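Local coordinates for protein CsoZ (Staphylococcus aureus, PDB 6FF1) that probably acts as a copper metallochaperone in copper homeostasis, built on a small heavy-metal-associated domain, at residues Ile2-Ile7 / Thr44-Thr49; Ser19-Arg24 / Tyr61-Lys66. All blocks are in the same frame, centred on the assembly; numbering follows the deposited sequence. Where two conformers were deposited one is given.

Interaction 1 (Ile2-Ile7 / Thr44-Thr49); sequences IHQNTI and TVSYET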
ATOM      1  N   ILE A   2      12.447  10.725   2.692  1.00 20.99           N
ATOM      2  CA  ILE A   2      11.597   9.820   1.904  1.00 19.35           C
ATOM      3  C   ILE A   2      12.032   8.393   2.052  1.00 19.06           C
ATOM      4  O   ILE A   2      13.189   8.097   1.898  1.00 26.68           O
ATOM      5  CB  ILE A   2      11.650  10.098   0.379  1.00 26.25           C
ATOM      6  CG1 ILE A   2      11.245  11.477   0.071  1.00 29.77           C
ATOM      7  CG2 ILE A   2      10.697   9.117  -0.365  1.00 32.56           C
ATOM      8  CD1 ILE A   2       9.798  11.749   0.175  1.00 31.39           C
ATOM      9  N   HIS A   3      11.108   7.547   2.419  1.00 15.38           N
ATOM     10  CA  HIS A   3      11.325   6.101   2.545  1.00 15.98           C
ATOM     11  C   HIS A   3      10.672   5.405   1.378  1.00 14.96           C
ATOM     12  O   HIS A   3       9.671   5.882   0.827  1.00 16.61           O
ATOM     13  CB  HIS A   3      10.698   5.616   3.820  1.00 18.40           C
ATOM     14  CG  HIS A   3      11.268   6.278   5.008  1.00 21.91           C
ATOM     15  ND1 HIS A   3      10.551   7.111   5.828  1.00 26.67           N
ATOM     16  CD2 HIS A   3      12.546   6.277   5.468  1.00 23.11           C
ATOM     17  CE1 HIS A   3      11.347   7.516   6.818  1.00 24.27           C
ATOM     18  NE2 HIS A   3      12.573   7.079   6.576  1.00 29.67           N
ATOM     19  N   GLN A   4      11.249   4.288   0.955  1.00 16.35           N
ATOM     20  CA  GLN A   4      10.645   3.457  -0.032  1.00 16.82           C
ATOM     21  C   GLN A   4      10.569   2.073   0.546  1.00 15.23           C
ATOM     22  O   GLN A   4      11.541   1.553   1.094  1.00 19.42           O
ATOM     23  CB  GLN A   4      11.428   3.458  -1.337  1.00 23.37           C
ATOM     24  CG  GLN A   4      10.664   2.703  -2.439  1.00 32.06           C
ATOM     25  CD  GLN A   4      11.094   2.972  -3.861  1.00 49.08           C
ATOM     26  OE1 GLN A   4      10.302   2.749  -4.793  1.00 65.44           O
ATOM     27  NE2 GLN A   4      12.332   3.462  -4.049  1.00 62.12           N
ATOM     28  N   ASN A   5       9.422   1.446   0.396  1.00 14.25           N
ATOM     29  CA  ASN A   5       9.225   0.052   0.810  1.00 14.75           C
ATOM     30  C   ASN A   5       8.452  -0.710  -0.233  1.00 13.90           C
ATOM     31  O   ASN A   5       7.576  -0.149  -0.938  1.00 14.61           O
ATOM     32  CB  ASN A   5       8.397  -0.048   2.078  1.00 17.21           C
ATOM     33  CG  ASN A   5       9.115   0.252   3.318  1.00 18.42           C
ATOM     34  OD1 ASN A   5       9.429   1.386   3.624  1.00 20.24           O
ATOM     35  ND2 ASN A   5       9.370  -0.807   4.099  1.00 20.34           N
ATOM     36  N   THR A   6       8.756  -1.990  -0.300  1.00 12.95           N
ATOM     37  CA  THR A   6       7.906  -2.973  -0.976  1.00 12.95           C
ATOM     38  C   THR A   6       7.203  -3.750   0.095  1.00 12.62           C
ATOM     39  O   THR A   6       7.844  -4.312   0.972  1.00 15.11           O
ATOM     40  CB  THR A   6       8.718  -3.859  -1.887  1.00 15.27           C
ATOM     41  OG1 THR A   6       9.428  -3.053  -2.826  1.00 20.31           O
ATOM     42  CG2 THR A   6       7.806  -4.864  -2.592  1.00 17.51           C
ATOM     43  N   ILE A   7       5.898  -3.728   0.058  1.00 12.11           N
ATOM     44  CA  ILE A   7       5.037  -4.420   0.991  1.00 11.64           C
ATOM     45  C   ILE A   7       4.459  -5.621   0.279  1.00 11.58           C
ATOM     46  O   ILE A   7       3.879  -5.459  -0.825  1.00 13.21           O
ATOM     47  CB  ILE A   7       3.937  -3.518   1.530  1.00 12.80           C
ATOM     48  CG1 ILE A   7       4.522  -2.248   2.139  1.00 14.35           C
ATOM     49  CG2 ILE A   7       3.063  -4.284   2.474  1.00 12.66           C
ATOM     50  CD1 ILE A   7       3.500  -1.170   2.438  1.00 14.10           C
ATOM     51  N   THR A  44       4.475  -1.157  -3.814  1.00 12.76           N
ATOM     52  CA  THR A  44       5.652  -0.307  -3.639  0.50 13.33           C
ATOM     53  C   THR A  44       5.211   1.083  -3.344  1.00 12.86           C
ATOM     54  O   THR A  44       4.345   1.629  -4.044  1.00 14.69           O
ATOM     55  CB  THR A  44       6.599  -0.262  -4.854  0.50 15.94           C
ATOM     56  OG1 THR A  44       5.887   0.147  -6.025  0.50 21.61           O
ATOM     57  CG2 THR A  44       7.214  -1.635  -5.085  0.50 16.96           C
ATOM     58  N   VAL A  45       5.804   1.684  -2.323  1.00 12.85           N
ATOM     59  CA  VAL A  45       5.351   2.954  -1.812  1.00 12.37           C
ATOM     60  C   VAL A  45       6.561   3.805  -1.496  1.00 12.38           C
ATOM     61  O   VAL A  45       7.509   3.333  -0.914  1.00 14.38           O
ATOM     62  CB  VAL A  45       4.474   2.749  -0.597  1.00 14.76           C
ATOM     63  CG1 VAL A  45       3.169   2.093  -0.815  1.00 22.92           C
ATOM     64  CG2 VAL A  45       5.146   2.014   0.498  1.00 16.50           C
ATOM     65  N   SER A  46       6.473   5.096  -1.822  1.00 12.71           N
ATOM     66  CA  SER A  46       7.416   6.113  -1.397  1.00 12.83           C
ATOM     67  C   SER A  46       6.675   7.099  -0.527  1.00 12.07           C
ATOM     68  O   SER A  46       5.578   7.569  -0.869  1.00 13.45           O
ATOM     69  CB  SER A  46       8.007   6.853  -2.586  1.00 17.07           C
ATOM     70  OG  SER A  46       8.697   5.957  -3.384  1.00 22.99           O
ATOM     71  N   TYR A  47       7.229   7.357   0.662  1.00 12.34           N
ATOM     72  CA  TYR A  47       6.466   8.099   1.635  1.00 13.80           C
ATOM     73  C   TYR A  47       7.389   8.779   2.650  1.00 13.44           C
ATOM     74  O   TYR A  47       8.537   8.419   2.818  1.00 16.37           O
ATOM     75  CB  TYR A  47       5.529   7.159   2.415  1.00 13.22           C
ATOM     76  CG  TYR A  47       6.234   6.088   3.191  1.00 12.87           C
ATOM     77  CD1 TYR A  47       6.579   4.925   2.591  1.00 14.11           C
ATOM     78  CD2 TYR A  47       6.626   6.267   4.507  1.00 14.25           C
ATOM     79  CE1 TYR A  47       7.332   3.952   3.250  1.00 15.26           C
ATOM     80  CE2 TYR A  47       7.334   5.309   5.159  1.00 15.17           C
ATOM     81  CZ  TYR A  47       7.666   4.143   4.546  1.00 15.28           C
ATOM     82  OH  TYR A  47       8.392   3.196   5.263  1.00 17.55           O
ATOM     83  N   GLU A  48       6.825   9.743   3.321  1.00 13.46           N
ATOM     84  CA  GLU A  48       7.477  10.473   4.391  1.00 13.31           C
ATOM     85  C   GLU A  48       6.481  10.800   5.469  1.00 14.88           C
ATOM     86  O   GLU A  48       5.263  10.846   5.236  1.00 13.37           O
ATOM     87  CB  GLU A  48       8.124  11.753   3.891  1.00 15.31           C
ATOM     88  CG  GLU A  48       7.123  12.745   3.325  1.00 14.13           C
ATOM     89  CD  GLU A  48       7.797  13.974   2.714  1.00 15.55           C
ATOM     90  OE1 GLU A  48       7.535  14.256   1.534  1.00 16.46           O
ATOM     91  OE2 GLU A  48       8.587  14.670   3.413  1.00 18.09           O
ATOM     92  N   THR A  49       7.012  11.125   6.674  1.00 14.86           N
ATOM     93  CA  THR A  49       6.206  11.593   7.794  1.00 16.16           C
ATOM     94  C   THR A  49       5.248  12.688   7.297  1.00 14.02           C
ATOM     95  O   THR A  49       5.695  13.563   6.571  1.00 15.30           O
ATOM     96  CB  THR A  49       7.123  12.144   8.874  1.00 18.96           C
ATOM     97  OG1 THR A  49       7.939  11.066   9.265  1.00 23.70           O
ATOM     98  CG2 THR A  49       6.368  12.701  10.051  1.00 21.46           C
TER
HETATM   99  O   HOH W   1       7.896   4.105  -5.082  1.00 32.83           O
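H3 and N5 pair with Y47 and V45 as hydrogen-bonded antiparallel pairs, four backbone bonds joining strand 3-7 to strand 44-47 at 164° between their directions; the shortest runs from H3 N to Y47 O at 2.7 Å. Y47 makes the main side-chain contacts. Its CG sits between the backbone N and the carbonyl carbon (chi1 61°), and the ring reaches across to the neighbouring strand. There H3 CB rests over one face, toward the rim, 3.4 Å from Y47 CZ, while the H3 imidazole meets the ring obliquely. Beyond it, Y47 OH donates to N5 OD1 at 2.7 Å, arriving from above the amide plane, so the phenol end is tied to the strand it crosses. On the other face of the sheet, a water links Q4 OE1 (2.8 Å) and S46 OG (2.6 Å), which lie too far apart to bond directly. T6 and T44, on that same face, form a non-hydrogen-bonded antiparallel pair. This is the central strand pair of the four-stranded sheet: strand 31-36 flanks 42-47, strand 66-68 flanks 3-10, and helix 53-62 packs against Y47 and I7 through I56.

Interaction 2 (Ser19-Arg24 / Tyr61-Lys66); sequences SQLTER and YDEGYK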
ATOM      1  N   SER A  19      -7.394  -0.574  -7.594  1.00 14.07           N
ATOM      2  CA  SER A  19      -7.699   0.828  -7.742  1.00 16.76           C
ATOM      3  C   SER A  19      -8.040   1.481  -6.417  1.00 14.98           C
ATOM      4  O   SER A  19      -7.502   2.572  -6.099  1.00 16.03           O
ATOM      5  CB  SER A  19      -8.847   1.035  -8.758  1.00 20.82           C
ATOM      6  OG  SER A  19      -8.421   0.586 -10.023  1.00 33.38           O
ATOM      7  N   GLN A  20      -8.886   0.845  -5.649  1.00 14.82           N
ATOM      8  CA  GLN A  20      -9.320   1.393  -4.372  1.00 15.31           C
ATOM      9  C   GLN A  20      -8.159   1.503  -3.391  1.00 14.43           C
ATOM     10  O   GLN A  20      -8.003   2.545  -2.734  1.00 15.46           O
ATOM     11  CB  GLN A  20     -10.439   0.581  -3.761  1.00 16.94           C
ATOM     12  CG  GLN A  20     -10.848   0.983  -2.336  1.00 26.04           C
ATOM     13  CD  GLN A  20     -11.343   2.417  -2.122  1.00 41.13           C
ATOM     14  OE1 GLN A  20     -11.331   3.271  -3.034  1.00 54.07           O
ATOM     15  NE2 GLN A  20     -11.749   2.702  -0.878  1.00 46.78           N
ATOM     16  N   LEU A  21      -7.344   0.472  -3.286  1.00 12.69           N
ATOM     17  CA  LEU A  21      -6.246   0.503  -2.351  1.00 12.33           C
ATOM     18  C   LEU A  21      -5.187   1.477  -2.800  1.00 12.53           C
ATOM     19  O   LEU A  21      -4.595   2.212  -1.983  1.00 13.61           O
ATOM     20  CB  LEU A  21      -5.682  -0.894  -2.188  1.00 13.28           C
ATOM     21  CG  LEU A  21      -4.546  -1.020  -1.187  1.00 12.96           C
ATOM     22  CD1 LEU A  21      -4.994  -0.646   0.209  1.00 12.99           C
ATOM     23  CD2 LEU A  21      -3.981  -2.422  -1.211  1.00 13.77           C
ATOM     24  N   THR A  22      -4.932   1.551  -4.112  1.00 12.78           N
ATOM     25  CA  THR A  22      -3.997   2.513  -4.614  1.00 12.68           C
ATOM     26  C   THR A  22      -4.403   3.920  -4.214  1.00 13.17           C
ATOM     27  O   THR A  22      -3.565   4.725  -3.791  1.00 14.58           O
ATOM     28  CB  THR A  22      -3.817   2.397  -6.122  1.00 14.65           C
ATOM     29  OG1 THR A  22      -3.325   1.081  -6.441  1.00 14.83           O
ATOM     30  CG2 THR A  22      -2.857   3.395  -6.635  1.00 16.02           C
ATOM     31  N   GLU A  23      -5.657   4.258  -4.436  1.00 13.57           N
ATOM     32  CA  GLU A  23      -6.129   5.591  -4.123  1.00 15.79           C
ATOM     33  C   GLU A  23      -6.055   5.889  -2.632  1.00 14.10           C
ATOM     34  O   GLU A  23      -5.585   6.956  -2.251  1.00 14.74           O
ATOM     35  CB  GLU A  23      -7.577   5.760  -4.658  1.00 17.79           C
ATOM     36  CG  GLU A  23      -8.123   7.129  -4.435  1.00 22.75           C
ATOM     37  CD  GLU A  23      -7.741   8.162  -5.512  1.00 40.46           C
ATOM     38  OE1 GLU A  23      -6.758   7.941  -6.259  1.00 51.68           O
ATOM     39  OE2 GLU A  23      -8.447   9.204  -5.620  1.00 63.41           O
ATOM     40  N   ARG A  24      -6.514   4.967  -1.816  1.00 13.08           N
ATOM     41  CA  ARG A  24      -6.502   5.145  -0.378  1.00 13.25           C
ATOM     42  C   ARG A  24      -5.078   5.335   0.148  1.00 13.49           C
ATOM     43  O   ARG A  24      -4.844   6.243   0.962  1.00 15.07           O
ATOM     44  CB  ARG A  24      -7.211   4.041   0.348  1.00 15.58           C
ATOM     45  CG  ARG A  24      -8.708   4.043   0.154  1.00 18.80           C
ATOM     46  CD  ARG A  24      -9.360   4.987   1.146  1.00 21.94           C
ATOM     47  NE  ARG A  24      -9.142   4.618   2.518  1.00 26.33           N
ATOM     48  CZ  ARG A  24      -9.509   5.328   3.553  1.00 27.15           C
ATOM     49  NH1 ARG A  24     -10.250   6.421   3.388  1.00 36.37           N
ATOM     50  NH2 ARG A  24      -9.236   4.947   4.788  1.00 35.39           N
ATOM     51  N   TYR A  61      -4.587  -3.696   5.825  1.00 12.72           N
ATOM     52  CA  TYR A  61      -5.363  -4.560   6.666  1.00 14.02           C
ATOM     53  C   TYR A  61      -6.828  -4.130   6.781  1.00 15.23           C
ATOM     54  O   TYR A  61      -7.747  -4.964   6.797  1.00 17.30           O
ATOM     55  CB  TYR A  61      -4.725  -4.692   8.067  1.00 14.09           C
ATOM     56  CG  TYR A  61      -3.749  -5.818   8.112  1.00 14.45           C
ATOM     57  CD1 TYR A  61      -2.538  -5.704   7.478  1.00 15.11           C
ATOM     58  CD2 TYR A  61      -4.071  -7.013   8.687  1.00 16.93           C
ATOM     59  CE1 TYR A  61      -1.667  -6.765   7.438  1.00 15.76           C
ATOM     60  CE2 TYR A  61      -3.176  -8.076   8.676  1.00 16.83           C
ATOM     61  CZ  TYR A  61      -2.006  -7.949   8.004  1.00 15.50           C
ATOM     62  OH  TYR A  61      -1.104  -8.989   7.893  1.00 17.14           O
ATOM     63  N   ASP A  62      -7.052  -2.832   6.880  1.00 14.87           N
ATOM     64  CA  ASP A  62      -8.432  -2.336   6.975  1.00 17.24           C
ATOM     65  C   ASP A  62      -9.279  -2.675   5.768  1.00 17.41           C
ATOM     66  O   ASP A  62     -10.501  -2.842   5.866  1.00 21.88           O
ATOM     67  CB  ASP A  62      -8.449  -0.826   7.210  1.00 19.31           C
ATOM     68  CG  ASP A  62      -8.028  -0.443   8.623  1.00 23.78           C
ATOM     69  OD1 ASP A  62      -7.921  -1.336   9.501  1.00 26.26           O
ATOM     70  OD2 ASP A  62      -7.808   0.754   8.804  1.00 28.77           O
ATOM     71  N   GLU A  63      -8.631  -2.779   4.612  1.00 16.62           N
ATOM     72  CA  GLU A  63      -9.319  -3.166   3.384  1.00 17.13           C
ATOM     73  C   GLU A  63      -9.492  -4.664   3.220  1.00 17.53           C
ATOM     74  O   GLU A  63     -10.081  -5.084   2.216  1.00 20.18           O
ATOM     75  CB  GLU A  63      -8.640  -2.514   2.170  1.00 17.42           C
ATOM     76  CG  GLU A  63      -8.715  -1.026   2.239  1.00 17.61           C
ATOM     77  CD  GLU A  63      -8.383  -0.329   0.951  1.00 17.73           C
ATOM     78  OE1 GLU A  63      -8.456  -0.931  -0.124  1.00 20.46           O
ATOM     79  OE2 GLU A  63      -7.944   0.844   0.971  1.00 18.56           O
ATOM     80  N   GLY A  64      -8.976  -5.453   4.149  1.00 16.44           N
ATOM     81  CA  GLY A  64      -9.206  -6.846   4.201  1.00 17.48           C
ATOM     82  C   GLY A  64      -8.096  -7.736   3.705  1.00 16.06           C
ATOM     83  O   GLY A  64      -8.318  -8.932   3.527  1.00 20.27           O
ATOM     84  N   TYR A  65      -6.922  -7.152   3.439  1.00 14.54           N
ATOM     85  CA  TYR A  65      -5.817  -7.926   2.923  1.00 12.69           C
ATOM     86  C   TYR A  65      -4.849  -8.280   4.041  1.00 13.97           C
ATOM     87  O   TYR A  65      -5.004  -7.889   5.200  1.00 15.73           O
ATOM     88  CB  TYR A  65      -5.124  -7.119   1.803  1.00 13.58           C
ATOM     89  CG  TYR A  65      -6.144  -6.612   0.804  1.00 12.64           C
ATOM     90  CD1 TYR A  65      -6.981  -7.481   0.104  1.00 13.41           C
ATOM     91  CD2 TYR A  65      -6.338  -5.272   0.623  1.00 12.95           C
ATOM     92  CE1 TYR A  65      -7.971  -7.007  -0.709  1.00 13.70           C
ATOM     93  CE2 TYR A  65      -7.284  -4.791  -0.227  1.00 13.11           C
ATOM     94  CZ  TYR A  65      -8.090  -5.695  -0.898  1.00 13.71           C
ATOM     95  OH  TYR A  65      -9.127  -5.196  -1.666  1.00 14.72           O
ATOM     96  N   LYS A  66      -3.877  -9.088   3.705  1.00 13.67           N
ATOM     97  CA  LYS A  66      -2.807  -9.487   4.650  1.00 14.19           C
ATOM     98  C   LYS A  66      -1.481  -9.127   4.077  1.00 12.93           C
ATOM     99  O   LYS A  66      -1.341  -8.879   2.887  1.00 14.07           O
ATOM    100  CB  LYS A  66      -2.899 -10.961   4.945  1.00 16.90           C
ATOM    101  CG  LYS A  66      -4.233 -11.408   5.461  1.00 19.31           C
ATOM    102  CD  LYS A  66      -4.538 -10.859   6.824  1.00 20.02           C
ATOM    103  CE  LYS A  66      -5.961 -11.181   7.306  1.00 28.69           C
ATOM    104  NZ  LYS A  66      -6.136 -12.653   7.389  1.00 33.42           N
TER
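E63 lays its carboxylate against L21 and R24 where the end of helix 53-62 meets helix 15-26, the two helices of the ferredoxin-like βαββαβ fold of heavy-metal-associated domains. The contact is made without a hydrogen bond across it. E63 OE2 lies 3.4 Å from L21 CD1 and 3.3 Å from R24 CB, whereas E63 OE1 comes 3.5 Å from L21 CB and also approaches Q20 CG. The acid thus rests on the carbon parts of its neighbours; R24 NE stays 4.3 Å from E63 OE2, beyond salt-bridge range, and forms its salt bridge with E59. Because E59 also brings a like charge close to E63, the positive R24 probably eases the repulsion. The extended E63 chain (chi2 -166°) carries CD out toward helix 15-26. Deeper in, L21 and Y65 run past one another from the two sides, L21 CD2 meeting Y65 CD2 at 4.1 Å, and both also touch I60 and I12. The chain leaves helix 53-62 through a Schellman motif between E63 and Y65: G64, with phi 102°, turns it toward strand 66-68, and G64 N bonds back to Y61 O at 3.0 Å.

Interactions 1 and 2 lie on opposite sides of the chain's centre, with centres 16 Å apart and nearest atoms about 6 Å apart, and do not touch. They alternate along the sequence: strand 3-10 leads into helix 15-26, and strand 42-47 into helix 53-62. Each β-α unit gives its strand to interaction 1; to interaction 2 the first gives its helix, the second the turn that follows its helix. Helix 53-62 touches both contacts and bridges them. Interaction 2 is the one on the side of the calcium: the Y65 side chain is about 9 Å from a bound calcium ion and about 7 Å from that of E13, a calcium ligand in a PDB entry of this protein, though not seen bound to this chain here.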